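Local coordinates for protein endoglucanase E (Clostridium thermocellum, PDB 2WAO) that probably deacetylates plant cell wall polysaccharides as a family 2 carbohydrate esterase, and binds cello-oligosaccharides such as cellohexaose, at residues V45-G50 and P65-N70; L91-E96 and G100-L105. All coordinates share one frame; numbering follows the deposited sequence.

Contact 1. Residues V45-G50 and P65-N70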
loop_
_atom_site.group_PDB
_atom_site.type_symbol
_atom_site.label_atom_id
_atom_site.label_comp_id
_atom_site.label_asym_id
_atom_site.label_seq_id
_atom_site.Cartn_x
_atom_site.Cartn_y
_atom_site.Cartn_z
ATOM N N VAL A 45 15.231 -17.497 2.783
ATOM C CA VAL A 45 15.638 -16.101 2.689
ATOM C C VAL A 45 16.165 -15.648 4.049
ATOM O O VAL A 45 15.691 -16.127 5.079
ATOM C CB VAL A 45 14.430 -15.183 2.221
ATOM C CG1 VAL A 45 13.331 -15.144 3.269
ATOM C CG2 VAL A 45 14.901 -13.738 1.884
ATOM N N THR A 46 17.140 -14.747 4.046
ATOM C CA THR A 46 17.560 -14.087 5.267
ATOM C C THR A 46 17.025 -12.665 5.264
ATOM O O THR A 46 17.219 -11.907 4.297
ATOM C CB THR A 46 19.102 -14.083 5.388
ATOM O OG1 THR A 46 19.564 -15.448 5.316
ATOM C CG2 THR A 46 19.538 -13.473 6.716
ATOM N N ILE A 47 16.326 -12.332 6.350
ATOM C CA ILE A 47 15.662 -11.041 6.500
ATOM C C ILE A 47 16.120 -10.365 7.785
ATOM O O ILE A 47 16.075 -10.989 8.870
ATOM C CB ILE A 47 14.127 -11.227 6.590
ATOM C CG1 ILE A 47 13.589 -11.666 5.210
ATOM C CG2 ILE A 47 13.453 -9.890 7.089
ATOM C CD1 ILE A 47 12.209 -12.348 5.253
ATOM N N LYS A 48 16.515 -9.100 7.672
ATOM C CA LYS A 48 16.677 -8.254 8.855
ATOM C C LYS A 48 15.500 -7.294 8.969
ATOM O O LYS A 48 15.128 -6.661 7.977
ATOM C CB LYS A 48 18.006 -7.497 8.787
ATOM C CG LYS A 48 18.245 -6.553 9.980
ATOM C CD LYS A 48 19.641 -5.962 9.908
ATOM C CE LYS A 48 19.703 -4.689 10.715
ATOM N NZ LYS A 48 20.989 -4.044 10.411
ATOM N N SER A 49 14.936 -7.162 10.168
ATOM C CA SER A 49 13.749 -6.341 10.408
ATOM C C SER A 49 13.945 -5.477 11.636
ATOM O O SER A 49 14.354 -5.977 12.691
ATOM C CB SER A 49 12.508 -7.235 10.620
ATOM O OG SER A 49 11.338 -6.381 10.768
ATOM N N GLY A 50 13.622 -4.197 11.504
ATOM C CA GLY A 50 13.760 -3.248 12.610
ATOM C C GLY A 50 12.688 -3.386 13.687
ATOM O O GLY A 50 12.924 -3.043 14.852
ATOM N N PRO A 65 1.319 -19.914 4.859
ATOM C CA PRO A 65 1.062 -19.261 6.156
ATOM C C PRO A 65 2.084 -18.141 6.416
ATOM O O PRO A 65 3.312 -18.315 6.122
ATOM C CB PRO A 65 1.206 -20.436 7.151
ATOM C CG PRO A 65 0.821 -21.623 6.328
ATOM C CD PRO A 65 1.499 -21.370 5.019
ATOM N N PRO A 66 1.621 -16.964 6.863
ATOM C CA PRO A 66 2.551 -15.843 7.086
ATOM C C PRO A 66 3.454 -16.042 8.276
ATOM O O PRO A 66 3.229 -16.968 9.081
ATOM C CB PRO A 66 1.637 -14.649 7.354
ATOM C CG PRO A 66 0.387 -15.234 7.788
ATOM C CD PRO A 66 0.226 -16.523 7.026
ATOM N N PHE A 67 4.506 -15.238 8.349
ATOM C CA PHE A 67 5.504 -15.374 9.430
ATOM C C PHE A 67 6.052 -14.019 9.778
ATOM O O PHE A 67 5.982 -13.090 8.967
ATOM C CB PHE A 67 6.638 -16.319 9.021
ATOM C CG PHE A 67 7.438 -15.823 7.846
ATOM C CD1 PHE A 67 8.573 -15.059 8.051
ATOM C CD2 PHE A 67 7.023 -16.097 6.509
ATOM C CE1 PHE A 67 9.335 -14.585 6.947
ATOM C CE2 PHE A 67 7.776 -15.626 5.423
ATOM C CZ PHE A 67 8.904 -14.866 5.634
ATOM N N SER A 68 6.578 -13.873 10.981
ATOM C CA SER A 68 7.132 -12.607 11.370
ATOM C C SER A 68 8.624 -12.697 11.502
ATOM O O SER A 68 9.159 -13.776 11.797
ATOM C CB SER A 68 6.596 -12.137 12.732
ATOM O OG SER A 68 6.808 -13.138 13.711
ATOM N N VAL A 69 9.276 -11.553 11.332
ATOM C CA VAL A 69 10.654 -11.386 11.716
ATOM C C VAL A 69 10.680 -10.141 12.591
ATOM O O VAL A 69 10.379 -9.033 12.128
ATOM C CB VAL A 69 11.614 -11.276 10.509
ATOM C CG1 VAL A 69 13.079 -11.073 11.010
ATOM C CG2 VAL A 69 11.543 -12.515 9.617
ATOM N N ASN A 70 11.006 -10.332 13.872
ATOM C CA ASN A 70 10.798 -9.270 14.869
ATOM C C ASN A 70 12.103 -8.726 15.486
ATOM O O ASN A 70 12.744 -9.397 16.324
ATOM C CB ASN A 70 9.769 -9.722 15.944
ATOM C CG ASN A 70 9.357 -8.573 16.893
ATOM O OD1 ASN A 70 9.846 -7.457 16.771
ATOM N ND2 ASN A 70 8.458 -8.862 17.849
#
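Strand 45-49 crosses strand 67-70 at 56°, with axes 6.5 Å apart at their closest and the nearest approach of the backbones at Ser49 and Val69; strand 43-49 belongs to one sheet of the β-sandwich and strand 62-70 to the other. Ile47, Ser49, Phe67 and Val69 send their side chains into the gap. Ile47 has CG1 beside its backbone N (chi1 -70°), and the extended CG1-CD1 arm carries CD1 to the edge of the Phe67 ring, near the ring plane and 4.0 Å from CE1. The other branch goes to Val69: Ile47 CG2 lies 4.1 Å from Val69 CG1, the two side chains meeting at a slant. Val69 CG1 also rests 3.7 Å from Ile47 O and against the Ser49 CB. The Ser49 OG comes to 3.1 Å from Val69 O, yet its hydrogen bond runs to Gly51 O, just past the corner at Gly50. Phe55 and Phe104 also touch Ile47, while Val76 and Leu78 pack on Phe67. With no hydrogen bond passing between the segments, the sheets are held here by branched aliphatic side chains and one aromatic edge, and the serine hydroxyl is satisfied locally.

Contact 2. Residues L91-E96 and G100-L105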
loop_
_atom_site.group_PDB
_atom_site.type_symbol
_atom_site.label_atom_id
_atom_site.label_comp_id
_atom_site.label_asym_id
_atom_site.label_seq_id
_atom_site.Cartn_x
_atom_site.Cartn_y
_atom_site.Cartn_z
ATOM N N LEU A 91 7.634 -12.676 -2.374
ATOM C CA LEU A 91 7.783 -12.491 -0.910
ATOM C C LEU A 91 7.234 -11.099 -0.544
ATOM O O LEU A 91 7.780 -10.080 -0.981
ATOM C CB LEU A 91 9.258 -12.672 -0.495
ATOM C CG LEU A 91 9.592 -12.446 0.972
ATOM C CD1 LEU A 91 8.767 -13.382 1.893
ATOM C CD2 LEU A 91 11.112 -12.614 1.240
ATOM N N TRP A 92 6.168 -11.049 0.261
ATOM C CA TRP A 92 5.366 -9.826 0.431
ATOM C C TRP A 92 5.467 -9.286 1.859
ATOM O O TRP A 92 5.296 -10.042 2.843
ATOM C CB TRP A 92 3.904 -10.153 0.098
ATOM C CG TRP A 92 2.924 -8.993 0.143
ATOM C CD1 TRP A 92 2.351 -8.416 1.261
ATOM C CD2 TRP A 92 2.441 -8.252 -0.985
ATOM N NE1 TRP A 92 1.553 -7.367 0.881
ATOM C CE2 TRP A 92 1.568 -7.262 -0.490
ATOM C CE3 TRP A 92 2.643 -8.352 -2.380
ATOM C CZ2 TRP A 92 0.883 -6.366 -1.337
ATOM C CZ3 TRP A 92 1.967 -7.436 -3.223
ATOM C CH2 TRP A 92 1.069 -6.488 -2.687
ATOM N N LYS A 93 5.779 -7.998 1.983
ATOM C CA LYS A 93 5.842 -7.359 3.282
ATOM C C LYS A 93 4.392 -6.966 3.659
ATOM O O LYS A 93 3.775 -6.042 3.069
ATOM C CB LYS A 93 6.743 -6.120 3.262
ATOM C CG LYS A 93 6.893 -5.485 4.661
ATOM C CD LYS A 93 7.756 -4.181 4.576
ATOM C CE LYS A 93 8.227 -3.719 5.964
ATOM N NZ LYS A 93 7.303 -2.705 6.646
ATOM N N ARG A 94 3.827 -7.688 4.604
ATOM C CA ARG A 94 2.413 -7.424 4.984
ATOM C C ARG A 94 2.195 -6.112 5.713
ATOM O O ARG A 94 1.179 -5.421 5.488
ATOM C CB ARG A 94 1.914 -8.553 5.872
ATOM C CG ARG A 94 1.853 -9.850 5.124
ATOM C CD ARG A 94 1.739 -11.051 6.116
ATOM N NE ARG A 94 0.661 -10.954 7.153
ATOM C CZ ARG A 94 -0.523 -11.583 7.117
ATOM N NH1 ARG A 94 -0.921 -12.306 6.057
ATOM N NH2 ARG A 94 -1.360 -11.470 8.139
ATOM N N THR A 95 3.123 -5.826 6.609
ATOM C CA THR A 95 3.037 -4.764 7.605
ATOM C C THR A 95 3.586 -3.422 7.106
ATOM O O THR A 95 4.405 -3.341 6.175
ATOM C CB THR A 95 3.806 -5.183 8.871
ATOM O OG1 THR A 95 4.992 -5.876 8.459
ATOM C CG2 THR A 95 2.948 -6.138 9.740
ATOM N N GLU A 96 3.148 -2.350 7.739
ATOM C CA GLU A 96 3.447 -1.004 7.245
ATOM C C GLU A 96 4.821 -0.465 7.663
ATOM O O GLU A 96 5.563 -1.076 8.473
ATOM C CB GLU A 96 2.348 -0.050 7.687
ATOM C CG GLU A 96 2.247 0.041 9.240
ATOM C CD GLU A 96 1.111 0.944 9.652
ATOM O OE1 GLU A 96 1.271 2.188 9.577
ATOM O OE2 GLU A 96 0.032 0.382 10.019
ATOM N N GLY A 100 8.865 -0.821 10.824
ATOM C CA GLY A 100 10.314 -0.900 10.732
ATOM C C GLY A 100 10.786 -1.206 9.337
ATOM O O GLY A 100 10.069 -1.805 8.548
ATOM N N GLU A 101 12.020 -0.815 9.043
ATOM C CA GLU A 101 12.647 -1.138 7.751
ATOM C C GLU A 101 13.052 -2.586 7.718
ATOM O O GLU A 101 13.342 -3.190 8.759
ATOM C CB GLU A 101 13.900 -0.271 7.513
ATOM C CG GLU A 101 13.555 1.196 7.529
ATOM C CD GLU A 101 14.778 2.100 7.673
ATOM O OE1 GLU A 101 15.924 1.568 7.565
ATOM O OE2 GLU A 101 14.580 3.329 7.908
ATOM N N VAL A 102 13.087 -3.140 6.517
ATOM C CA VAL A 102 13.422 -4.535 6.319
ATOM C C VAL A 102 14.532 -4.580 5.265
ATOM O O VAL A 102 14.471 -3.857 4.264
ATOM C CB VAL A 102 12.178 -5.254 5.779
ATOM C CG1 VAL A 102 12.500 -6.660 5.118
ATOM C CG2 VAL A 102 11.158 -5.368 6.910
ATOM N N GLN A 103 15.502 -5.443 5.494
ATOM C CA GLN A 103 16.596 -5.625 4.535
ATOM C C GLN A 103 16.589 -7.092 4.120
ATOM O O GLN A 103 16.502 -7.994 4.980
ATOM C CB GLN A 103 17.912 -5.212 5.198
ATOM C CG GLN A 103 19.138 -5.296 4.269
ATOM C CD GLN A 103 20.402 -4.711 4.875
ATOM O OE1 GLN A 103 20.606 -4.753 6.111
ATOM N NE2 GLN A 103 21.252 -4.122 4.017
ATOM N N PHE A 104 16.657 -7.324 2.806
ATOM C CA PHE A 104 16.722 -8.664 2.268
ATOM C C PHE A 104 18.174 -8.988 2.080
ATOM O O PHE A 104 18.893 -8.292 1.344
ATOM C CB PHE A 104 15.887 -8.820 0.971
ATOM C CG PHE A 104 14.434 -8.606 1.217
ATOM C CD1 PHE A 104 13.674 -9.596 1.809
ATOM C CD2 PHE A 104 13.855 -7.371 0.946
ATOM C CE1 PHE A 104 12.324 -9.380 2.099
ATOM C CE2 PHE A 104 12.509 -7.128 1.234
ATOM C CZ PHE A 104 11.741 -8.143 1.808
ATOM N N LEU A 105 18.619 -10.007 2.805
ATOM C CA LEU A 105 20.038 -10.321 2.831
ATOM C C LEU A 105 20.443 -11.499 1.953
ATOM O O LEU A 105 21.622 -11.822 1.899
ATOM C CB LEU A 105 20.520 -10.500 4.266
ATOM C CG LEU A 105 20.424 -9.227 5.092
ATOM C CD1 LEU A 105 20.529 -9.661 6.551
ATOM C CD2 LEU A 105 21.527 -8.225 4.726
#
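The Phe104 ring meets Leu91 across the contact: Leu91 CD2 approaches it obliquely, 3.6 Å from CE1. One face of the ring takes Val102 CG1 from its own strand, 3.7 Å above the plane and nearer the ring's margin than its centre, and Val34 of strand 33-40 also touches Phe104. The ring thus has Val102 over one face and Leu91 slanting in at CE1 from the other side of the ring plane.

Nearer the loop, the side chains of Lys93 and Val102 run alongside each other, pointing opposite ways. The methylene chain of Lys93 is extended from the backbone to CE and bends only at its last bond (chi4 -93°). CE then presses on Val102 CG2 at 3.5 Å, tighter than usual for two carbons, while the bend turns NZ into a cluster of main-chain carbonyls. NZ bonds to Thr95 O at 3.0 Å, standing above that carbonyl plane rather than on a lone pair, and to Ala28 O outside the two segments. A third bond, to Gly100 O, is weak and long at 3.5 Å. Gly100 adopts phi 125°, a backbone shape suited to a residue without a side chain.

At the far end Glu96 takes little part across the contact; its OE2 is hydrogen-bonded to OG of Ser176, which lines the glycan pocket, and its backbone N to Glu152. The contact therefore has two characters. Leu91, Val102 and Phe104 form an apolar layer inside the β-sandwich, whereas at its end a buried lysine, held by Thr95 O and Ala28 O, reaches residues 100-105 through one weak bond and the CE-CG2 packing. The partial negative charge of several carbonyl oxygens would probably favour a protonated ammonium there.

Overall arrangement
Contacts 1 and 2 lie with centres about 7 Å apart, within the same β-sandwich interior in the N-terminal region of this esterase. Strands 43-49 and 102-108 are antiparallel neighbours, joined by probable hydrogen bonds from Gln103 N to Lys48 O and from Leu105 N to Thr46 O, both 2.8 Å. Their side chains also touch: Ile47 meets Val102 and Phe104, while Leu91 meets Val45 and Phe67. Contact 1 stays within the sandwich, but contact 2 continues to the sugar site, since the side chain of Glu96 comes, at its nearest atoms, to about 5 Å from a bound glucose unit. The sandwich packing thus borders the carbohydrate pocket through residues 91-96.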